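Local coordinates for protein 3-dehydroshikimate dehydratase (Pseudomonas putida, PDB 5HMQ) that dehydrates 3-dehydroshikimate to protocatechuate in quinate and shikimate breakdown, using a divalent metal ion, with cobalt preferred, at residues C[438-443]-C[532-537]; C[137-142]-C[168-173]. All coordinates share one frame; numbering follows the deposited sequence.

Contact 1 of 2, residues C[438-443]-C[532-537]; sequences GGLRRI and FREVAR
The chain leading into strand 440-450 passes helix 531-541 with the CA atoms of Gly439 and Glu534 6.8 Å apart, the closest CA pair between the two segments. Glu534 carries the contact. Its CG lies anti to the carbonyl carbon (chi1 -64°), and a second bend at chi2 (-51°) turns the carboxylate up to the backbone amide of Gly439. That N-H reaches Glu534 OE1 almost straight, with Gly439 N 3.2 Å from OE1 and an angle of 166° at the hydrogen, but it arrives from above the carboxylate plane. Gly439 CA lies 3.4 Å from Glu534 OE2, so the carboxylate sits close against a residue that has no side chain. Leu440 crosses Glu534 obliquely, its CD2 4.2 Å from Glu534 OE1, and adds an apolar flank. One helical turn on, Arg537 extends with CG anti to the backbone N, then bends at chi2 and chi3, so that its CD passes 4.0 Å from Gly438 CA; its NH2 makes a hydrogen bond to Arg319 O. Leu440 N turns to Gln338 OE1, in the sheet of the preceding VOC domain. The carboxylate of the largely buried Glu534 thus receives a main-chain N-H, a polar tie between the segment leading into strand 440-450 and helix 531-541. The guanidinium of Arg537 nearby would be expected to help keep Glu534 ionised.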
# COMPACT_ATOMS: atom_id res chain seq x y z
N GLY C 438 -4.37 -7.77 -41.74
CA GLY C 438 -5.65 -7.37 -41.20
C GLY C 438 -5.94 -5.88 -41.35
O GLY C 438 -5.19 -5.12 -41.96
N GLY C 439 -7.08 -5.49 -40.78
CA GLY C 439 -7.55 -4.13 -40.86
C GLY C 439 -7.70 -3.42 -39.53
O GLY C 439 -8.63 -2.63 -39.34
N LEU C 440 -6.80 -3.69 -38.58
CA LEU C 440 -6.71 -2.87 -37.38
C LEU C 440 -5.92 -1.62 -37.72
O LEU C 440 -4.90 -1.68 -38.41
CB LEU C 440 -6.02 -3.62 -36.25
CG LEU C 440 -6.53 -5.04 -36.00
CD1 LEU C 440 -5.77 -5.70 -34.86
CD2 LEU C 440 -8.01 -5.00 -35.69
N ARG C 441 -6.41 -0.47 -37.27
CA ARG C 441 -5.83 0.76 -37.77
C ARG C 441 -5.12 1.58 -36.70
O ARG C 441 -4.05 2.13 -36.98
CB ARG C 441 -6.90 1.57 -38.48
CG ARG C 441 -7.47 0.74 -39.64
CD ARG C 441 -7.96 1.62 -40.74
NE ARG C 441 -8.42 2.88 -40.25
CZ ARG C 441 -9.26 3.66 -40.95
NH1 ARG C 441 -9.67 3.30 -42.19
NH2 ARG C 441 -9.68 4.83 -40.45
N ARG C 442 -5.68 1.71 -35.51
CA ARG C 442 -4.97 2.46 -34.48
C ARG C 442 -5.30 1.91 -33.10
O ARG C 442 -6.29 1.21 -32.91
CB ARG C 442 -5.30 3.96 -34.53
CG ARG C 442 -6.70 4.31 -34.04
CD ARG C 442 -6.98 5.79 -34.24
NE ARG C 442 -6.11 6.64 -33.42
CZ ARG C 442 -6.36 6.98 -32.16
NH1 ARG C 442 -7.45 6.55 -31.55
NH2 ARG C 442 -5.50 7.75 -31.50
N ILE C 443 -4.42 2.24 -32.15
CA ILE C 443 -4.70 1.96 -30.75
C ILE C 443 -5.76 2.95 -30.27
O ILE C 443 -5.54 4.17 -30.26
CB ILE C 443 -3.42 2.06 -29.91
CG1 ILE C 443 -2.44 0.96 -30.32
CG2 ILE C 443 -3.75 1.98 -28.42
CD1 ILE C 443 -1.04 1.15 -29.79
N PHE C 532 -17.04 -7.70 -38.16
CA PHE C 532 -17.25 -9.07 -38.61
C PHE C 532 -16.10 -9.57 -39.47
O PHE C 532 -15.70 -10.73 -39.36
CB PHE C 532 -18.57 -9.17 -39.37
CG PHE C 532 -19.78 -9.00 -38.51
CD1 PHE C 532 -20.23 -10.05 -37.72
CD2 PHE C 532 -20.47 -7.80 -38.48
CE1 PHE C 532 -21.35 -9.90 -36.93
CE2 PHE C 532 -21.58 -7.65 -37.69
CZ PHE C 532 -22.02 -8.70 -36.91
N ARG C 533 -15.56 -8.71 -40.34
CA ARG C 533 -14.44 -9.12 -41.17
C ARG C 533 -13.20 -9.40 -40.33
O ARG C 533 -12.43 -10.32 -40.62
CB ARG C 533 -14.15 -8.05 -42.23
CG ARG C 533 -13.25 -8.54 -43.34
CD ARG C 533 -12.79 -7.41 -44.25
NE ARG C 533 -11.98 -7.91 -45.35
CZ ARG C 533 -11.32 -7.14 -46.21
NH1 ARG C 533 -11.37 -5.82 -46.09
NH2 ARG C 533 -10.60 -7.68 -47.18
N GLU C 534 -12.99 -8.61 -39.27
CA GLU C 534 -11.81 -8.81 -38.44
C GLU C 534 -11.94 -10.04 -37.55
O GLU C 534 -10.97 -10.78 -37.38
CB GLU C 534 -11.55 -7.56 -37.60
CG GLU C 534 -11.22 -6.32 -38.42
CD GLU C 534 -10.12 -6.56 -39.43
OE1 GLU C 534 -9.11 -7.21 -39.08
OE2 GLU C 534 -10.26 -6.08 -40.57
N VAL C 535 -13.13 -10.25 -36.97
CA VAL C 535 -13.36 -11.45 -36.16
C VAL C 535 -13.15 -12.71 -37.00
O VAL C 535 -12.50 -13.66 -36.55
CB VAL C 535 -14.76 -11.41 -35.53
CG1 VAL C 535 -15.13 -12.78 -34.98
CG2 VAL C 535 -14.81 -10.36 -34.43
N ALA C 536 -13.69 -12.72 -38.22
CA ALA C 536 -13.55 -13.89 -39.08
C ALA C 536 -12.08 -14.19 -39.37
O ALA C 536 -11.62 -15.32 -39.22
CB ALA C 536 -14.33 -13.69 -40.38
N ARG C 537 -11.33 -13.16 -39.77
CA ARG C 537 -9.91 -13.36 -40.06
C ARG C 537 -9.14 -13.76 -38.81
O ARG C 537 -8.28 -14.64 -38.86
CB ARG C 537 -9.33 -12.09 -40.69
CG ARG C 537 -7.96 -12.27 -41.32
CD ARG C 537 -7.11 -11.04 -41.08
NE ARG C 537 -6.99 -10.80 -39.65
CZ ARG C 537 -6.10 -11.40 -38.86
NH1 ARG C 537 -5.24 -12.27 -39.37
NH2 ARG C 537 -6.09 -11.13 -37.57

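Contact 2 of 2, residues C[137-142]-C[168-173]; sequences ALAWGR and SFHTLS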
# COMPACT_ATOMS: atom_id res chain seq x y z
N ALA C 137 -14.76 26.07 10.10
CA ALA C 137 -16.03 25.37 10.24
C ALA C 137 -15.86 23.92 9.81
O ALA C 137 -15.43 23.64 8.68
CB ALA C 137 -17.12 26.03 9.41
N LEU C 138 -16.16 22.99 10.71
CA LEU C 138 -16.31 21.60 10.33
C LEU C 138 -17.66 21.40 9.67
O LEU C 138 -18.67 21.96 10.11
CB LEU C 138 -16.17 20.68 11.54
CG LEU C 138 -14.85 20.78 12.31
CD1 LEU C 138 -14.86 19.89 13.54
CD2 LEU C 138 -13.67 20.44 11.41
N ALA C 139 -17.69 20.61 8.60
CA ALA C 139 -18.94 20.36 7.88
C ALA C 139 -20.01 19.73 8.77
O ALA C 139 -21.19 19.80 8.43
CB ALA C 139 -18.69 19.48 6.66
N TRP C 140 -19.62 19.13 9.89
CA TRP C 140 -20.55 18.54 10.84
C TRP C 140 -20.63 19.33 12.14
O TRP C 140 -21.00 18.77 13.18
CB TRP C 140 -20.17 17.09 11.12
CG TRP C 140 -18.74 16.92 11.53
CD1 TRP C 140 -18.26 16.92 12.81
CD2 TRP C 140 -17.62 16.73 10.67
NE1 TRP C 140 -16.89 16.74 12.79
CE2 TRP C 140 -16.48 16.63 11.49
CE3 TRP C 140 -17.46 16.65 9.28
CZ2 TRP C 140 -15.20 16.44 10.97
CZ3 TRP C 140 -16.19 16.46 8.76
CH2 TRP C 140 -15.07 16.35 9.61
N GLY C 141 -20.27 20.61 12.11
CA GLY C 141 -20.38 21.43 13.31
C GLY C 141 -21.81 21.53 13.81
O GLY C 141 -22.77 21.55 13.03
N ARG C 142 -21.95 21.60 15.13
CA ARG C 142 -23.28 21.64 15.74
C ARG C 142 -24.03 22.91 15.37
O ARG C 142 -25.22 22.86 15.05
CB ARG C 142 -23.17 21.49 17.25
CG ARG C 142 -24.51 21.56 17.94
CD ARG C 142 -25.30 20.28 17.78
NE ARG C 142 -26.51 20.32 18.60
CZ ARG C 142 -27.59 21.03 18.29
NH1 ARG C 142 -27.62 21.76 17.18
NH2 ARG C 142 -28.65 21.01 19.09
N SER C 168 -11.18 23.34 1.76
CA SER C 168 -11.94 23.06 0.55
C SER C 168 -12.89 21.88 0.72
O SER C 168 -13.98 21.88 0.13
CB SER C 168 -10.99 22.80 -0.62
OG SER C 168 -10.18 21.66 -0.40
N PHE C 169 -12.52 20.88 1.52
CA PHE C 169 -13.41 19.74 1.69
C PHE C 169 -14.66 20.13 2.47
O PHE C 169 -15.78 19.79 2.08
CB PHE C 169 -12.71 18.57 2.38
CG PHE C 169 -13.60 17.37 2.56
CD1 PHE C 169 -14.46 17.27 3.64
CD2 PHE C 169 -13.60 16.35 1.62
CE1 PHE C 169 -15.30 16.19 3.78
CE2 PHE C 169 -14.43 15.26 1.77
CZ PHE C 169 -15.28 15.18 2.85
N HIS C 170 -14.49 20.84 3.59
CA HIS C 170 -15.64 21.19 4.42
C HIS C 170 -16.64 22.04 3.66
O HIS C 170 -17.84 21.97 3.93
CB HIS C 170 -15.17 21.91 5.69
CG HIS C 170 -14.45 21.02 6.66
ND1 HIS C 170 -15.01 19.87 7.18
CD2 HIS C 170 -13.22 21.12 7.21
CE1 HIS C 170 -14.15 19.30 8.00
NE2 HIS C 170 -13.05 20.04 8.04
N THR C 171 -16.17 22.86 2.72
CA THR C 171 -17.07 23.68 1.93
C THR C 171 -17.70 22.89 0.79
O THR C 171 -18.92 22.92 0.61
CB THR C 171 -16.32 24.90 1.38
OG1 THR C 171 -15.91 25.74 2.48
CG2 THR C 171 -17.22 25.70 0.44
N LEU C 172 -16.89 22.18 0.01
CA LEU C 172 -17.40 21.51 -1.18
C LEU C 172 -18.13 20.20 -0.88
O LEU C 172 -18.95 19.77 -1.70
CB LEU C 172 -16.25 21.25 -2.17
CG LEU C 172 -15.58 22.51 -2.73
CD1 LEU C 172 -14.56 22.15 -3.80
CD2 LEU C 172 -16.62 23.47 -3.29
N SER C 173 -17.86 19.57 0.27
CA SER C 173 -18.59 18.35 0.61
C SER C 173 -20.06 18.64 0.88
O SER C 173 -20.91 17.77 0.66
CB SER C 173 -17.96 17.66 1.82
OG SER C 173 -18.06 18.48 2.97
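His170 has CG anti to its carbonyl carbon (chi1 -70°), and Trp140 takes the crowded position between backbone N and carbonyl carbon (chi1 53°); together these bring the imidazole and the indole against each other. The rings form an offset edge-to-face pair, with the His170 edge toward the Trp140 face and the planes at 64°. The touch is made by His170 CE1, 3.5 Å from Trp140 CH2. Leu138 packs beside both rings. Its CA sits over one imidazole face, 4.0 Å from the ring centroid, as a CH-pi contact, while its CD2 stands over the same face, toward the NE2-CE1 side, 3.4 Å from His170 NE2. The CB of the same leucine lies over the face of the indole. A type I turn from Leu138 to Gly141, closed by Gly141 N on Leu138 O, folds the loop so that Leu138 and Trp140 meet the imidazole together. Main-chain atoms crowd it as well: Ala137 O is 3.5 Å from His170 CG, and Ala139 N is 3.1 Å from His170 ND1. Ala139 CB touches both the ring and, at 3.9 Å, Ser173 OG; the serine hydroxyl donates back to Phe169 O, an acceptor it shares with Ser173 N. The His170 side chain lies about 4 Å from the bound magnesium, beside the ligands Glu136 and Asp167, and is therefore a close neighbour of the catalytic metal site. Both segments follow directly on neighbouring parallel strands of the TIM barrel, 132-136 and 162-167, which end in the metal ligands Glu136 and Asp167. Helix 204-211 packs on Ala139, Trp140 and Ser173, whereas helix 147-157 meets Ala137 and Thr171.

Contact 2 comes first along the chain and closes before contact 1 opens; their centres are 53 Å apart, their nearest atoms about 33 Å, and they lie on opposite sides of the chain's centre. They share no sheet. Residues 137-142 and 168-173 belong to the N-terminal TIM barrel, beside the catalytic metal, while 438-443 and 532-537 join a strand and a helix of the C-terminal dioxygenase-like part, the Leu440 side chain about 13 Å from that half's magnesium. Each contact thus belongs to a different half of the fusion: one borders the dehydratase centre, the other lies in the half that shows neither 4-hydroxyphenylpyruvate nor protocatechuate dioxygenase activity but appears important for optimal dehydratase activity in vivo.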